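Local atomic coordinates of DsbA-like disulfide oxidoreductase (Wolbachia endosymbiont of Drosophila melanogaster, PDB entry 6EEZ), a protein that probably catalyses thiol-disulfide exchange as a homotrimeric disulfide isomerase of the DsbA-like, thioredoxin-fold type. Residues A[113-118]-A[127-132]; A[14-19]-A[148-153]. All coordinates share one frame; numbering follows the deposited sequence.

Contact 1. Residues A[113-118]-A[127-132]; sequences ESILDI and DDFNDS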
ATOM      1  N   GLU A 113       1.037  -6.060  21.144  1.00 66.20           N
ATOM      2  CA  GLU A 113      -0.252  -5.902  21.794  1.00 67.25           C
ATOM      3  C   GLU A 113      -1.130  -4.924  21.017  1.00 64.51           C
ATOM      4  O   GLU A 113      -2.285  -5.221  20.716  1.00 63.96           O
ATOM      5  CB  GLU A 113      -0.066  -5.417  23.240  1.00 71.26           C
ATOM      6  CG  GLU A 113       0.944  -6.233  24.077  1.00 75.48           C
ATOM      7  CD  GLU A 113       2.378  -5.687  24.014  1.00 75.40           C
ATOM      8  OE1 GLU A 113       2.882  -5.202  25.057  1.00 79.23           O
ATOM      9  OE2 GLU A 113       3.008  -5.754  22.936  1.00 71.88           O
ATOM     10  N   SER A 114      -0.568  -3.765  20.689  1.00 61.14           N
ATOM     11  CA  SER A 114      -1.307  -2.716  19.998  1.00 58.95           C
ATOM     12  C   SER A 114      -1.793  -3.184  18.623  1.00 57.02           C
ATOM     13  O   SER A 114      -2.864  -2.775  18.169  1.00 56.29           O
ATOM     14  CB  SER A 114      -0.439  -1.472  19.837  1.00 57.89           C
ATOM     15  OG  SER A 114       0.565  -1.700  18.862  1.00 55.52           O
ATOM     16  N   ILE A 115      -0.999  -4.030  17.965  1.00 57.85           N
ATOM     17  CA  ILE A 115      -1.404  -4.641  16.704  1.00 56.76           C
ATOM     18  C   ILE A 115      -2.609  -5.567  16.921  1.00 58.42           C
ATOM     19  O   ILE A 115      -3.507  -5.600  16.085  1.00 57.45           O
ATOM     20  CB  ILE A 115      -0.237  -5.432  16.043  1.00 56.35           C
ATOM     21  CG1 ILE A 115       0.814  -4.462  15.500  1.00 54.60           C
ATOM     22  CG2 ILE A 115      -0.742  -6.318  14.894  1.00 55.48           C
ATOM     23  CD1 ILE A 115       2.047  -5.131  14.923  1.00 54.37           C
ATOM     24  N   LEU A 116      -2.638  -6.309  18.029  1.00 64.96           N
ATOM     25  CA  LEU A 116      -3.809  -7.145  18.355  1.00 65.99           C
ATOM     26  C   LEU A 116      -5.040  -6.308  18.677  1.00 65.53           C
ATOM     27  O   LEU A 116      -6.140  -6.633  18.243  1.00 65.00           O
ATOM     28  CB  LEU A 116      -3.529  -8.081  19.538  1.00 68.64           C
ATOM     29  CG  LEU A 116      -2.599  -9.278  19.298  1.00 69.10           C
ATOM     30  CD1 LEU A 116      -2.518 -10.145  20.561  1.00 72.99           C
ATOM     31  CD2 LEU A 116      -3.048 -10.120  18.116  1.00 67.42           C
ATOM     32  N   ASP A 117      -4.861  -5.239  19.448  1.00 67.49           N
ATOM     33  CA  ASP A 117      -5.943  -4.296  19.692  1.00 67.56           C
ATOM     34  C   ASP A 117      -6.589  -3.890  18.371  1.00 65.77           C
ATOM     35  O   ASP A 117      -7.799  -3.710  18.297  1.00 65.74           O
ATOM     36  CB  ASP A 117      -5.439  -3.051  20.427  1.00 68.38           C
ATOM     37  CG  ASP A 117      -4.870  -3.362  21.790  1.00 72.01           C
ATOM     38  OD1 ASP A 117      -5.322  -4.341  22.432  1.00 74.52           O
ATOM     39  OD2 ASP A 117      -3.967  -2.613  22.221  1.00 72.64           O
ATOM     40  N   ILE A 118      -5.779  -3.758  17.326  1.00 59.41           N
ATOM     41  CA  ILE A 118      -6.293  -3.373  16.021  1.00 57.54           C
ATOM     42  C   ILE A 118      -7.027  -4.544  15.364  1.00 57.04           C
ATOM     43  O   ILE A 118      -8.084  -4.368  14.767  1.00 55.97           O
ATOM     44  CB  ILE A 118      -5.162  -2.869  15.096  1.00 56.09           C
ATOM     45  CG1 ILE A 118      -4.642  -1.518  15.591  1.00 56.04           C
ATOM     46  CG2 ILE A 118      -5.651  -2.757  13.632  1.00 54.36           C
ATOM     47  CD1 ILE A 118      -3.465  -0.950  14.767  1.00 54.31           C
ATOM     48  N   ASP A 127      -7.348 -15.984  17.257  1.00 74.43           N
ATOM     49  CA  ASP A 127      -6.896 -17.312  16.840  1.00 76.44           C
ATOM     50  C   ASP A 127      -6.897 -17.467  15.316  1.00 73.08           C
ATOM     51  O   ASP A 127      -6.009 -18.105  14.747  1.00 72.94           O
ATOM     52  CB  ASP A 127      -7.771 -18.390  17.484  1.00 81.69           C
ATOM     53  CG  ASP A 127      -7.314 -18.742  18.876  1.00 86.17           C
ATOM     54  OD1 ASP A 127      -6.111 -19.024  19.044  1.00 86.76           O
ATOM     55  OD2 ASP A 127      -8.152 -18.724  19.804  1.00 89.38           O
ATOM     56  N   ASP A 128      -7.895 -16.893  14.655  1.00 71.58           N
ATOM     57  CA  ASP A 128      -7.876 -16.831  13.206  1.00 68.22           C
ATOM     58  C   ASP A 128      -6.668 -16.021  12.743  1.00 64.24           C
ATOM     59  O   ASP A 128      -6.075 -16.302  11.694  1.00 62.63           O
ATOM     60  CB  ASP A 128      -9.164 -16.207  12.663  1.00 66.71           C
ATOM     61  CG  ASP A 128     -10.356 -17.123  12.799  1.00 70.66           C
ATOM     62  OD1 ASP A 128     -10.202 -18.333  12.540  1.00 73.27           O
ATOM     63  OD2 ASP A 128     -11.445 -16.631  13.166  1.00 71.47           O
ATOM     64  N   PHE A 129      -6.306 -15.015  13.534  1.00 61.46           N
ATOM     65  CA  PHE A 129      -5.230 -14.106  13.162  1.00 59.68           C
ATOM     66  C   PHE A 129      -3.888 -14.803  13.341  1.00 62.16           C
ATOM     67  O   PHE A 129      -3.015 -14.701  12.481  1.00 61.23           O
ATOM     68  CB  PHE A 129      -5.288 -12.816  13.986  1.00 60.07           C
ATOM     69  CG  PHE A 129      -4.109 -11.899  13.771  1.00 60.11           C
ATOM     70  CD1 PHE A 129      -4.023 -11.099  12.642  1.00 56.97           C
ATOM     71  CD2 PHE A 129      -3.087 -11.834  14.707  1.00 63.24           C
ATOM     72  CE1 PHE A 129      -2.932 -10.255  12.443  1.00 56.91           C
ATOM     73  CE2 PHE A 129      -1.997 -10.991  14.521  1.00 63.35           C
ATOM     74  CZ  PHE A 129      -1.916 -10.204  13.382  1.00 60.10           C
ATOM     75  N   ASN A 130      -3.732 -15.538  14.441  1.00 66.40           N
ATOM     76  CA  ASN A 130      -2.480 -16.248  14.686  1.00 69.91           C
ATOM     77  C   ASN A 130      -2.260 -17.360  13.661  1.00 69.80           C
ATOM     78  O   ASN A 130      -1.134 -17.567  13.207  1.00 70.70           O
ATOM     79  CB  ASN A 130      -2.444 -16.820  16.106  1.00 74.67           C
ATOM     80  CG  ASN A 130      -2.276 -15.744  17.172  1.00 76.06           C
ATOM     81  OD1 ASN A 130      -1.885 -14.621  16.874  1.00 73.77           O
ATOM     82  ND2 ASN A 130      -2.566 -16.092  18.424  1.00 79.80           N
ATOM     83  N   ASP A 131      -3.325 -18.059  13.277  1.00 67.95           N
ATOM     84  CA  ASP A 131      -3.201 -19.144  12.305  1.00 68.00           C
ATOM     85  C   ASP A 131      -2.856 -18.585  10.921  1.00 64.19           C
ATOM     86  O   ASP A 131      -2.198 -19.247  10.119  1.00 64.62           O
ATOM     87  CB  ASP A 131      -4.487 -19.971  12.222  1.00 70.68           C
ATOM     88  CG  ASP A 131      -4.858 -20.657  13.555  1.00 75.78           C
ATOM     89  OD1 ASP A 131      -3.966 -21.177  14.265  1.00 78.71           O
ATOM     90  OD2 ASP A 131      -6.063 -20.682  13.880  1.00 77.18           O
ATOM     91  N   SER A 132      -3.298 -17.364  10.640  1.00 61.55           N
ATOM     92  CA  SER A 132      -3.038 -16.745   9.339  1.00 58.74           C
ATOM     93  C   SER A 132      -1.560 -16.354   9.207  1.00 59.83           C
ATOM     94  O   SER A 132      -0.936 -16.586   8.168  1.00 58.89           O
ATOM     95  CB  SER A 132      -3.939 -15.522   9.141  1.00 55.58           C
ATOM     96  OG  SER A 132      -3.837 -14.985   7.832  1.00 52.90           O
TER
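F129 is the meeting point of two helices, and L116 and I115 are the residues that reach it. L116 makes the closer approach. Its CD2 methyl lies 3.8 Å from CD2 of the F129 ring and equally near CE2, so the methyl meets the CD2-CE2 bond rather than one atom; it comes in obliquely. I115 touches the ring farther out: its CG2 branch comes to 4.3 Å from F129 CZ. The ring therefore touches two consecutive residues of the facing helix. All of this is apolar.

F129 leaves its helix directed at its neighbour, and with CG anti to the backbone N (chi1 173°) the ring extends across the gap. L116 leaves its helix at a slant to the contact, but its branched end turns back to the ring. The backbones stay well apart. The nearest CA pair, that of L116 and F129, is separated by 8.8 Å, and the contact buries just 103 Å² in all.

A third helix, 76-91, lies against both. Its S84 touches both I115 and F129, and K80 also touches I115. S132 OG is hydrogen-bonded to A87 O of the same helix, tying helix 126-135 to it one turn beyond F129. I124, in the loop joining the two helices, packs on F129 as well.

The arrangement is a pair of sequence-adjacent helices, 112-121 and 126-135, joined by a short loop and packed on helix 76-91. It belongs to the helical domain that DsbA-like proteins carry as an insertion in their thioredoxin fold.

Contact 2. Residues A[14-19]-A[148-153]; sequences SQYKDQ and RLLVRD
The Y16 ring has D153 on one face and Q15 on the other. D153 CB sits 3.5 Å above the ring plane, offset toward the rim, and makes a CH-pi contact at 3.9 Å from the ring centroid. The D153 carboxylate lies out past the rim, near OH, CZ and CE1, its plane 17° from that of the ring, and OD2 comes to 3.4 Å from Y16 CE1. Across the ring, Q15 CG lies over the centre, from the same segment. L150 CD1 approaches the ring obliquely and reaches Y16 CB at 4.0 Å.

The same L150 methyl also meets Q19 CB at 4.1 Å, so one methyl rests against both residues. L150 CG is anti to the backbone N (chi1 -174°), which brings its two methyls nearer the facing segment. Q19 turns its amide end away by a bend at chi2 (72°), and contributes mainly its CB and backbone.

Y16 marks the break between helices 3-15 and 17-20, and it is the N-cap residue of the second. The contact thus lays this helix break against the last turns of helix 137-154. Behind it, L150 and V151 pack on F40 of strand 36-41, an inner strand of the sheet.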
ATOM      1  N   SER A  14       6.707   0.812 -17.474  1.00 39.46           N
ATOM      2  CA  SER A  14       6.484  -0.242 -18.468  1.00 40.47           C
ATOM      3  C   SER A  14       7.356  -1.478 -18.212  1.00 40.46           C
ATOM      4  O   SER A  14       6.876  -2.608 -18.335  1.00 40.23           O
ATOM      5  CB  SER A  14       6.740   0.267 -19.896  1.00 43.04           C
ATOM      6  OG  SER A  14       5.802   1.271 -20.241  1.00 43.47           O
ATOM      7  N   GLN A  15       8.627  -1.277 -17.856  1.00 38.14           N
ATOM      8  CA  GLN A  15       9.521  -2.428 -17.619  1.00 38.92           C
ATOM      9  C   GLN A  15       9.021  -3.284 -16.458  1.00 38.51           C
ATOM     10  O   GLN A  15       9.043  -4.510 -16.522  1.00 38.37           O
ATOM     11  CB  GLN A  15      10.969  -1.988 -17.336  1.00 39.89           C
ATOM     12  CG  GLN A  15      11.865  -3.168 -16.987  1.00 41.06           C
ATOM     13  CD  GLN A  15      13.305  -2.794 -16.682  1.00 41.96           C
ATOM     14  OE1 GLN A  15      13.730  -1.657 -16.869  1.00 42.02           O
ATOM     15  NE2 GLN A  15      14.063  -3.766 -16.199  1.00 42.27           N
ATOM     16  N   TYR A  16       8.589  -2.625 -15.395  1.00 36.60           N
ATOM     17  CA  TYR A  16       8.133  -3.318 -14.184  1.00 36.25           C
ATOM     18  C   TYR A  16       6.609  -3.444 -14.089  1.00 35.52           C
ATOM     19  O   TYR A  16       6.066  -3.648 -12.999  1.00 34.63           O
ATOM     20  CB  TYR A  16       8.681  -2.601 -12.954  1.00 35.43           C
ATOM     21  CG  TYR A  16      10.175  -2.702 -12.883  1.00 36.39           C
ATOM     22  CD1 TYR A  16      10.781  -3.905 -12.535  1.00 36.74           C
ATOM     23  CD2 TYR A  16      10.989  -1.628 -13.195  1.00 36.86           C
ATOM     24  CE1 TYR A  16      12.173  -4.042 -12.494  1.00 37.48           C
ATOM     25  CE2 TYR A  16      12.396  -1.752 -13.143  1.00 37.45           C
ATOM     26  CZ  TYR A  16      12.972  -2.966 -12.794  1.00 37.70           C
ATOM     27  OH  TYR A  16      14.348  -3.113 -12.728  1.00 38.34           O
ATOM     28  N   LYS A  17       5.916  -3.347 -15.223  1.00 38.25           N
ATOM     29  CA  LYS A  17       4.454  -3.296 -15.193  1.00 37.67           C
ATOM     30  C   LYS A  17       3.860  -4.582 -14.611  1.00 37.70           C
ATOM     31  O   LYS A  17       2.873  -4.526 -13.905  1.00 37.32           O
ATOM     32  CB  LYS A  17       3.882  -3.025 -16.584  1.00 38.24           C
ATOM     33  CG  LYS A  17       3.984  -4.175 -17.554  1.00 39.60           C
ATOM     34  CD  LYS A  17       3.566  -3.749 -18.964  1.00 40.92           C
ATOM     35  CE  LYS A  17       3.911  -4.815 -19.979  1.00 43.03           C
ATOM     36  NZ  LYS A  17       2.944  -5.957 -19.937  1.00 43.81           N
ATOM     37  N   ASP A  18       4.464  -5.734 -14.875  1.00 40.53           N
ATOM     38  CA  ASP A  18       3.969  -6.992 -14.312  1.00 40.89           C
ATOM     39  C   ASP A  18       4.067  -7.007 -12.798  1.00 39.50           C
ATOM     40  O   ASP A  18       3.264  -7.628 -12.116  1.00 39.33           O
ATOM     41  CB  ASP A  18       4.744  -8.185 -14.884  1.00 42.96           C
ATOM     42  CG  ASP A  18       4.413  -8.450 -16.358  1.00 44.76           C
ATOM     43  OD1 ASP A  18       3.341  -7.998 -16.821  1.00 44.62           O
ATOM     44  OD2 ASP A  18       5.208  -9.127 -17.042  1.00 46.33           O
ATOM     45  N   GLN A  19       5.080  -6.333 -12.277  1.00 37.48           N
ATOM     46  CA  GLN A  19       5.293  -6.297 -10.852  1.00 36.67           C
ATOM     47  C   GLN A  19       4.404  -5.226 -10.222  1.00 35.50           C
ATOM     48  O   GLN A  19       3.621  -5.539  -9.335  1.00 35.47           O
ATOM     49  CB  GLN A  19       6.764  -6.054 -10.535  1.00 36.89           C
ATOM     50  CG  GLN A  19       7.646  -7.261 -10.796  1.00 38.38           C
ATOM     51  CD  GLN A  19       7.849  -7.551 -12.288  1.00 39.70           C
ATOM     52  OE1 GLN A  19       8.189  -6.654 -13.075  1.00 40.20           O
ATOM     53  NE2 GLN A  19       7.629  -8.803 -12.681  1.00 40.65           N
ATOM     54  N   ARG A 148       9.745  -4.732  -1.587  1.00 39.60           N
ATOM     55  CA  ARG A 148      10.971  -4.033  -1.253  1.00 38.28           C
ATOM     56  C   ARG A 148      11.892  -3.933  -2.474  1.00 38.72           C
ATOM     57  O   ARG A 148      12.482  -2.890  -2.735  1.00 36.71           O
ATOM     58  CB  ARG A 148      11.701  -4.737  -0.111  1.00 39.04           C
ATOM     59  CG  ARG A 148      11.062  -4.522   1.244  1.00 38.98           C
ATOM     60  CD  ARG A 148      11.699  -5.447   2.271  1.00 40.57           C
ATOM     61  NE  ARG A 148      11.469  -4.959   3.631  1.00 40.07           N
ATOM     62  CZ  ARG A 148      11.783  -5.639   4.726  1.00 41.49           C
ATOM     63  NH1 ARG A 148      12.329  -6.848   4.617  1.00 43.40           N
ATOM     64  NH2 ARG A 148      11.564  -5.102   5.927  1.00 41.31           N
ATOM     65  N   LEU A 149      12.021  -5.027  -3.215  1.00 42.93           N
ATOM     66  CA  LEU A 149      12.858  -5.028  -4.406  1.00 43.78           C
ATOM     67  C   LEU A 149      12.286  -4.074  -5.461  1.00 42.93           C
ATOM     68  O   LEU A 149      13.041  -3.383  -6.161  1.00 42.93           O
ATOM     69  CB  LEU A 149      12.983  -6.443  -4.965  1.00 45.52           C
ATOM     70  CG  LEU A 149      14.017  -7.314  -4.257  1.00 46.30           C
ATOM     71  CD1 LEU A 149      13.767  -8.800  -4.508  1.00 47.79           C
ATOM     72  CD2 LEU A 149      15.427  -6.944  -4.714  1.00 46.33           C
ATOM     73  N   LEU A 150      10.953  -4.028  -5.558  1.00 36.59           N
ATOM     74  CA  LEU A 150      10.307  -3.128  -6.488  1.00 35.31           C
ATOM     75  C   LEU A 150      10.592  -1.684  -6.110  1.00 32.56           C
ATOM     76  O   LEU A 150      10.930  -0.876  -6.982  1.00 31.75           O
ATOM     77  CB  LEU A 150       8.788  -3.368  -6.542  1.00 34.61           C
ATOM     78  CG  LEU A 150       8.038  -2.562  -7.603  1.00 31.97           C
ATOM     79  CD1 LEU A 150       8.643  -2.765  -8.979  1.00 32.81           C
ATOM     80  CD2 LEU A 150       6.565  -2.968  -7.630  1.00 30.59           C
ATOM     81  N   VAL A 151      10.431  -1.338  -4.829  1.00 34.20           N
ATOM     82  CA  VAL A 151      10.850  -0.012  -4.364  1.00 31.86           C
ATOM     83  C   VAL A 151      12.319   0.255  -4.739  1.00 32.76           C
ATOM     84  O   VAL A 151      12.633   1.353  -5.180  1.00 31.50           O
ATOM     85  CB  VAL A 151      10.670   0.159  -2.839  1.00 30.74           C
ATOM     86  CG1 VAL A 151      11.368   1.431  -2.367  1.00 29.53           C
ATOM     87  CG2 VAL A 151       9.158   0.161  -2.446  1.00 30.04           C
ATOM     88  N   ARG A 152      13.209  -0.722  -4.568  1.00 35.55           N
ATOM     89  CA  ARG A 152      14.606  -0.526  -4.965  1.00 36.59           C
ATOM     90  C   ARG A 152      14.701  -0.272  -6.477  1.00 38.02           C
ATOM     91  O   ARG A 152      15.379   0.654  -6.906  1.00 37.95           O
ATOM     92  CB  ARG A 152      15.489  -1.727  -4.599  1.00 38.36           C
ATOM     93  CG  ARG A 152      15.629  -2.007  -3.116  1.00 37.54           C
ATOM     94  CD  ARG A 152      16.596  -1.052  -2.429  1.00 36.80           C
ATOM     95  NE  ARG A 152      17.975  -1.115  -2.912  1.00 38.00           N
ATOM     96  CZ  ARG A 152      18.930  -1.900  -2.407  1.00 40.16           C
ATOM     97  NH1 ARG A 152      18.661  -2.731  -1.417  1.00 40.92           N
ATOM     98  NH2 ARG A 152      20.171  -1.865  -2.898  1.00 42.67           N
ATOM     99  N   ASP A 153      14.009  -1.085  -7.273  1.00 35.54           N
ATOM    100  CA  ASP A 153      14.098  -0.989  -8.739  1.00 37.01           C
ATOM    101  C   ASP A 153      13.582   0.336  -9.277  1.00 35.32           C
ATOM    102  O   ASP A 153      14.051   0.831 -10.305  1.00 36.95           O
ATOM    103  CB  ASP A 153      13.319  -2.126  -9.403  1.00 38.36           C
ATOM    104  CG  ASP A 153      13.993  -3.464  -9.243  1.00 39.58           C
ATOM    105  OD1 ASP A 153      15.225  -3.486  -9.020  1.00 40.08           O
ATOM    106  OD2 ASP A 153      13.294  -4.496  -9.336  1.00 39.67           O
TER

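How the contacts relate
The contacts flank the middle of the molecule. Their own centres are 30 Å apart, their nearest atoms are about 13 Å apart, and they do not touch. In sequence, contact 1 falls within the long span of chain that contact 2 brings together. The link between them is direct: helix 126-135 of contact 1 is followed at once by helix 137-154, whose far end forms contact 2. Contact 1 thus lies within the helical insertion, and contact 2 joins the N-terminal helices to the end of helix 137-154 that packs on the thioredoxin-like sheet. The C45-C48 disulfide, at the start of helix 46-50, probably marks the redox site. Neither contact includes these cysteines.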